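Local coordinates for metallophosphoesterase TT1561-like domain-containing protein (Aquifex aeolicus, PDB 2YVT), which is of uncharacterised function but, as a member of the calcineurin-like metallophosphoesterase superfamily, probably hydrolyses phosphate esters with the help of bound metal ions, at residues I85-P96 / Y117-A128. Sequence-based numbering, arbitrary orientation.
Sequences IGELGVKTFVVP and YPNIRVLHEGFA
Strands 91-95 and 120-122 pair in parallel as the two strands of a beta-alpha-beta crossover through helix 103-112. Thr92 N gives its hydrogen to Asn119 O (2.8 Å), and the ladder runs on to Leu123 N and Val94 O. Just before it, Asn119 ties down the Gly86-Gly89 turn and the residue leading into strand 91-95: its ND2 donates to Gly86 O (3.0 Å), on a lone pair, and to Val90 O (3.0 Å), from above the carbonyl plane, while Thr92 OG1 meets Val90 O from the opposite face. With chi1 at 52°, CG sits between backbone N and carbonyl carbon, turning ND2 toward both oxygens. A leucine here, with no N-H to give, would probably let that turn shift away from strand 120-122. Gly86 suits its place because any CB would clash with the Tyr117 ring, whose CD1 lies 3.7 Å from Gly86 CA. On one face, Phe93 lies alongside Arg121, whose CD meets the ring edge (CE1, 3.7 Å), and Leu123 CD1 packs against Phe93 CD1. On the other, branched Val94, Ile120 and Val122 pack against helix 65-86, Val94 on Phe81, the others on Phe82; Val122 also touches helix 103-112. Strand 120-122 forms the sheet's edge, while strand 91-95 also pairs with strand 35-39.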
loop_
_atom_site.group_PDB
_atom_site.type_symbol
_atom_site.label_atom_id
_atom_site.label_comp_id
_atom_site.label_asym_id
_atom_site.label_seq_id
_atom_site.Cartn_x
_atom_site.Cartn_y
_atom_site.Cartn_z
ATOM N N ILE A 85 2.981 13.260 -6.435
ATOM C CA ILE A 85 3.693 12.017 -6.709
ATOM C C ILE A 85 4.027 11.897 -8.201
ATOM O O ILE A 85 5.147 11.540 -8.557
ATOM C CB ILE A 85 2.899 10.783 -6.226
ATOM C CG1 ILE A 85 2.859 10.751 -4.698
ATOM C CG2 ILE A 85 3.511 9.481 -6.781
ATOM C CD1 ILE A 85 4.230 10.554 -4.018
ATOM N N GLY A 86 3.055 12.202 -9.062
ATOM C CA GLY A 86 3.261 12.151 -10.513
ATOM C C GLY A 86 4.446 12.989 -10.969
ATOM O O GLY A 86 5.260 12.538 -11.779
ATOM N N GLU A 87 4.556 14.195 -10.415
ATOM C CA GLU A 87 5.641 15.123 -10.756
ATOM C C GLU A 87 7.041 14.640 -10.362
ATOM O O GLU A 87 8.039 15.200 -10.816
ATOM C CB GLU A 87 5.360 16.506 -10.166
ATOM C CG GLU A 87 4.209 17.207 -10.875
ATOM C CD GLU A 87 4.018 18.647 -10.447
ATOM O OE1 GLU A 87 4.763 19.127 -9.563
ATOM O OE2 GLU A 87 3.117 19.305 -11.008
ATOM N N LEU A 88 7.124 13.605 -9.525
ATOM C CA LEU A 88 8.421 13.001 -9.212
ATOM C C LEU A 88 8.996 12.272 -10.430
ATOM O O LEU A 88 10.206 12.032 -10.508
ATOM C CB LEU A 88 8.317 12.050 -8.015
ATOM C CG LEU A 88 7.912 12.708 -6.694
ATOM C CD1 LEU A 88 7.703 11.631 -5.639
ATOM C CD2 LEU A 88 8.983 13.709 -6.263
ATOM N N GLY A 89 8.107 11.897 -11.352
ATOM C CA GLY A 89 8.496 11.431 -12.690
ATOM C C GLY A 89 8.957 9.992 -12.828
ATOM O O GLY A 89 9.449 9.606 -13.887
ATOM N N VAL A 90 8.812 9.202 -11.764
ATOM C CA VAL A 90 9.223 7.793 -11.748
ATOM C C VAL A 90 8.027 6.891 -12.073
ATOM O O VAL A 90 6.889 7.239 -11.761
ATOM C CB VAL A 90 9.764 7.409 -10.330
ATOM C CG1 VAL A 90 10.490 6.064 -10.350
ATOM C CG2 VAL A 90 10.672 8.503 -9.778
ATOM N N LYS A 91 8.269 5.743 -12.714
ATOM C CA LYS A 91 7.228 4.711 -12.794
ATOM C C LYS A 91 6.805 4.375 -11.368
ATOM O O LYS A 91 7.643 4.046 -10.535
ATOM C CB LYS A 91 7.737 3.452 -13.503
ATOM C CG LYS A 91 6.706 2.317 -13.558
ATOM C CD LYS A 91 5.553 2.642 -14.507
ATOM C CE LYS A 91 4.375 1.695 -14.310
ATOM N NZ LYS A 91 3.388 2.242 -13.311
ATOM N N THR A 92 5.509 4.467 -11.091
ATOM C CA THR A 92 5.022 4.419 -9.714
ATOM C C THR A 92 3.835 3.485 -9.588
ATOM O O THR A 92 2.915 3.534 -10.417
ATOM C CB THR A 92 4.604 5.833 -9.238
ATOM O OG1 THR A 92 5.716 6.727 -9.362
ATOM C CG2 THR A 92 4.146 5.823 -7.781
ATOM N N PHE A 93 3.861 2.637 -8.560
ATOM C CA PHE A 93 2.706 1.831 -8.192
ATOM C C PHE A 93 2.188 2.322 -6.853
ATOM O O PHE A 93 2.965 2.542 -5.925
ATOM C CB PHE A 93 3.073 0.349 -8.089
ATOM C CG PHE A 93 3.478 -0.263 -9.392
ATOM C CD1 PHE A 93 2.562 -0.380 -10.432
ATOM C CD2 PHE A 93 4.779 -0.710 -9.584
ATOM C CE1 PHE A 93 2.929 -0.954 -11.647
ATOM C CE2 PHE A 93 5.165 -1.280 -10.796
ATOM C CZ PHE A 93 4.236 -1.401 -11.831
ATOM N N VAL A 94 0.875 2.496 -6.773
ATOM C CA VAL A 94 0.210 2.990 -5.571
ATOM C C VAL A 94 -0.812 1.951 -5.126
ATOM O O VAL A 94 -1.593 1.468 -5.937
ATOM C CB VAL A 94 -0.510 4.333 -5.848
ATOM C CG1 VAL A 94 -1.275 4.810 -4.613
ATOM C CG2 VAL A 94 0.493 5.401 -6.310
ATOM N N VAL A 95 -0.810 1.624 -3.832
ATOM C CA VAL A 95 -1.751 0.650 -3.262
ATOM C C VAL A 95 -2.454 1.317 -2.069
ATOM O O VAL A 95 -1.784 1.798 -1.166
ATOM C CB VAL A 95 -1.022 -0.644 -2.830
ATOM C CG1 VAL A 95 -1.988 -1.604 -2.148
ATOM C CG2 VAL A 95 -0.360 -1.298 -4.043
ATOM N N PRO A 96 -3.800 1.387 -2.090
ATOM C CA PRO A 96 -4.496 2.167 -1.070
ATOM C C PRO A 96 -4.481 1.526 0.311
ATOM O O PRO A 96 -4.426 0.287 0.437
ATOM C CB PRO A 96 -5.936 2.239 -1.611
ATOM C CG PRO A 96 -6.092 0.979 -2.398
ATOM C CD PRO A 96 -4.745 0.769 -3.045
ATOM N N TYR A 117 -0.414 12.028 -15.630
ATOM C CA TYR A 117 0.601 11.237 -14.926
ATOM C C TYR A 117 0.565 9.763 -15.337
ATOM O O TYR A 117 0.245 8.892 -14.521
ATOM C CB TYR A 117 0.487 11.442 -13.397
ATOM C CG TYR A 117 0.316 12.899 -13.065
ATOM C CD1 TYR A 117 1.369 13.799 -13.241
ATOM C CD2 TYR A 117 -0.916 13.398 -12.646
ATOM C CE1 TYR A 117 1.204 15.152 -12.989
ATOM C CE2 TYR A 117 -1.089 14.750 -12.398
ATOM C CZ TYR A 117 -0.031 15.616 -12.571
ATOM O OH TYR A 117 -0.224 16.956 -12.320
ATOM N N PRO A 118 0.914 9.473 -16.609
ATOM C CA PRO A 118 0.882 8.089 -17.083
ATOM C C PRO A 118 1.922 7.195 -16.409
ATOM O O PRO A 118 1.899 5.974 -16.610
ATOM C CB PRO A 118 1.174 8.222 -18.586
ATOM C CG PRO A 118 1.945 9.500 -18.704
ATOM C CD PRO A 118 1.354 10.405 -17.669
ATOM N N ASN A 119 2.810 7.803 -15.616
ATOM C CA ASN A 119 3.808 7.064 -14.834
ATOM C C ASN A 119 3.200 6.350 -13.635
ATOM O O ASN A 119 3.817 5.441 -13.077
ATOM C CB ASN A 119 4.971 7.968 -14.383
ATOM C CG ASN A 119 4.514 9.237 -13.658
ATOM O OD1 ASN A 119 3.528 9.879 -14.039
ATOM N ND2 ASN A 119 5.260 9.620 -12.618
ATOM N N ILE A 120 1.988 6.752 -13.251
ATOM C CA ILE A 120 1.322 6.174 -12.074
ATOM C C ILE A 120 0.353 5.061 -12.459
ATOM O O ILE A 120 -0.461 5.217 -13.375
ATOM C CB ILE A 120 0.548 7.252 -11.270
ATOM C CG1 ILE A 120 1.496 8.346 -10.770
ATOM C CG2 ILE A 120 -0.233 6.614 -10.107
ATOM C CD1 ILE A 120 0.776 9.493 -10.086
ATOM N N ARG A 121 0.436 3.946 -11.736
ATOM C CA ARG A 121 -0.556 2.888 -11.824
ATOM C C ARG A 121 -1.006 2.511 -10.425
ATOM O O ARG A 121 -0.189 2.142 -9.592
ATOM C CB ARG A 121 0.047 1.677 -12.523
ATOM C CG ARG A 121 -0.880 0.489 -12.589
ATOM C CD ARG A 121 -0.315 -0.582 -13.485
ATOM N NE ARG A 121 -0.691 -0.402 -14.888
ATOM C CZ ARG A 121 -1.698 -1.042 -15.478
ATOM N NH1 ARG A 121 -2.438 -1.905 -14.793
ATOM N NH2 ARG A 121 -1.967 -0.813 -16.757
ATOM N N VAL A 122 -2.306 2.617 -10.171
ATOM C CA VAL A 122 -2.876 2.132 -8.920
ATOM C C VAL A 122 -3.141 0.636 -9.058
ATOM O O VAL A 122 -3.757 0.194 -10.035
ATOM C CB VAL A 122 -4.185 2.885 -8.552
ATOM C CG1 VAL A 122 -4.921 2.172 -7.429
ATOM C CG2 VAL A 122 -3.875 4.322 -8.162
ATOM N N LEU A 123 -2.653 -0.137 -8.087
ATOM C CA LEU A 123 -2.875 -1.578 -8.058
ATOM C C LEU A 123 -3.705 -1.927 -6.846
ATOM O O LEU A 123 -3.258 -1.791 -5.707
ATOM C CB LEU A 123 -1.548 -2.342 -8.017
ATOM C CG LEU A 123 -0.623 -2.181 -9.216
ATOM C CD1 LEU A 123 0.639 -2.978 -8.969
ATOM C CD2 LEU A 123 -1.302 -2.625 -10.501
ATOM N N HIS A 124 -4.934 -2.342 -7.099
ATOM C CA HIS A 124 -5.804 -2.791 -6.032
ATOM C C HIS A 124 -6.738 -3.856 -6.577
ATOM O O HIS A 124 -7.572 -3.576 -7.445
ATOM C CB HIS A 124 -6.599 -1.632 -5.419
ATOM C CG HIS A 124 -7.512 -2.065 -4.314
ATOM N ND1 HIS A 124 -7.052 -2.705 -3.181
ATOM C CD2 HIS A 124 -8.857 -1.984 -4.181
ATOM C CE1 HIS A 124 -8.073 -2.984 -2.389
ATOM N NE2 HIS A 124 -9.181 -2.567 -2.977
ATOM N N GLU A 125 -6.580 -5.078 -6.068
ATOM C CA GLU A 125 -7.279 -6.254 -6.610
ATOM C C GLU A 125 -6.927 -6.444 -8.088
ATOM O O GLU A 125 -7.767 -6.821 -8.911
ATOM C CB GLU A 125 -8.792 -6.141 -6.423
ATOM C CG GLU A 125 -9.205 -5.736 -5.023
ATOM C CD GLU A 125 -10.690 -5.639 -4.881
ATOM O OE1 GLU A 125 -11.359 -6.654 -5.128
ATOM O OE2 GLU A 125 -11.189 -4.550 -4.540
ATOM N N GLY A 126 -5.667 -6.182 -8.414
ATOM C CA GLY A 126 -5.222 -6.191 -9.793
ATOM C C GLY A 126 -3.720 -6.282 -9.903
ATOM O O GLY A 126 -3.001 -6.420 -8.897
ATOM N N PHE A 127 -3.248 -6.186 -11.140
ATOM C CA PHE A 127 -1.882 -6.547 -11.443
ATOM C C PHE A 127 -1.382 -5.751 -12.624
ATOM O O PHE A 127 -2.171 -5.223 -13.411
ATOM C CB PHE A 127 -1.814 -8.035 -11.777
ATOM C CG PHE A 127 -2.539 -8.394 -13.043
ATOM C CD1 PHE A 127 -1.847 -8.513 -14.245
ATOM C CD2 PHE A 127 -3.918 -8.590 -13.037
ATOM C CE1 PHE A 127 -2.521 -8.840 -15.424
ATOM C CE2 PHE A 127 -4.605 -8.912 -14.218
ATOM C CZ PHE A 127 -3.898 -9.035 -15.410
ATOM N N ALA A 128 -0.062 -5.696 -12.752
ATOM C CA ALA A 128 0.568 -5.099 -13.911
ATOM C C ALA A 128 1.884 -5.808 -14.171
ATOM O O ALA A 128 2.594 -6.189 -13.233
ATOM C CB ALA A 128 0.804 -3.635 -13.675
HETATM O O HOH W 1 1.604 18.580 -13.124
HETATM O O HOH W 2 2.169 3.604 -15.536
#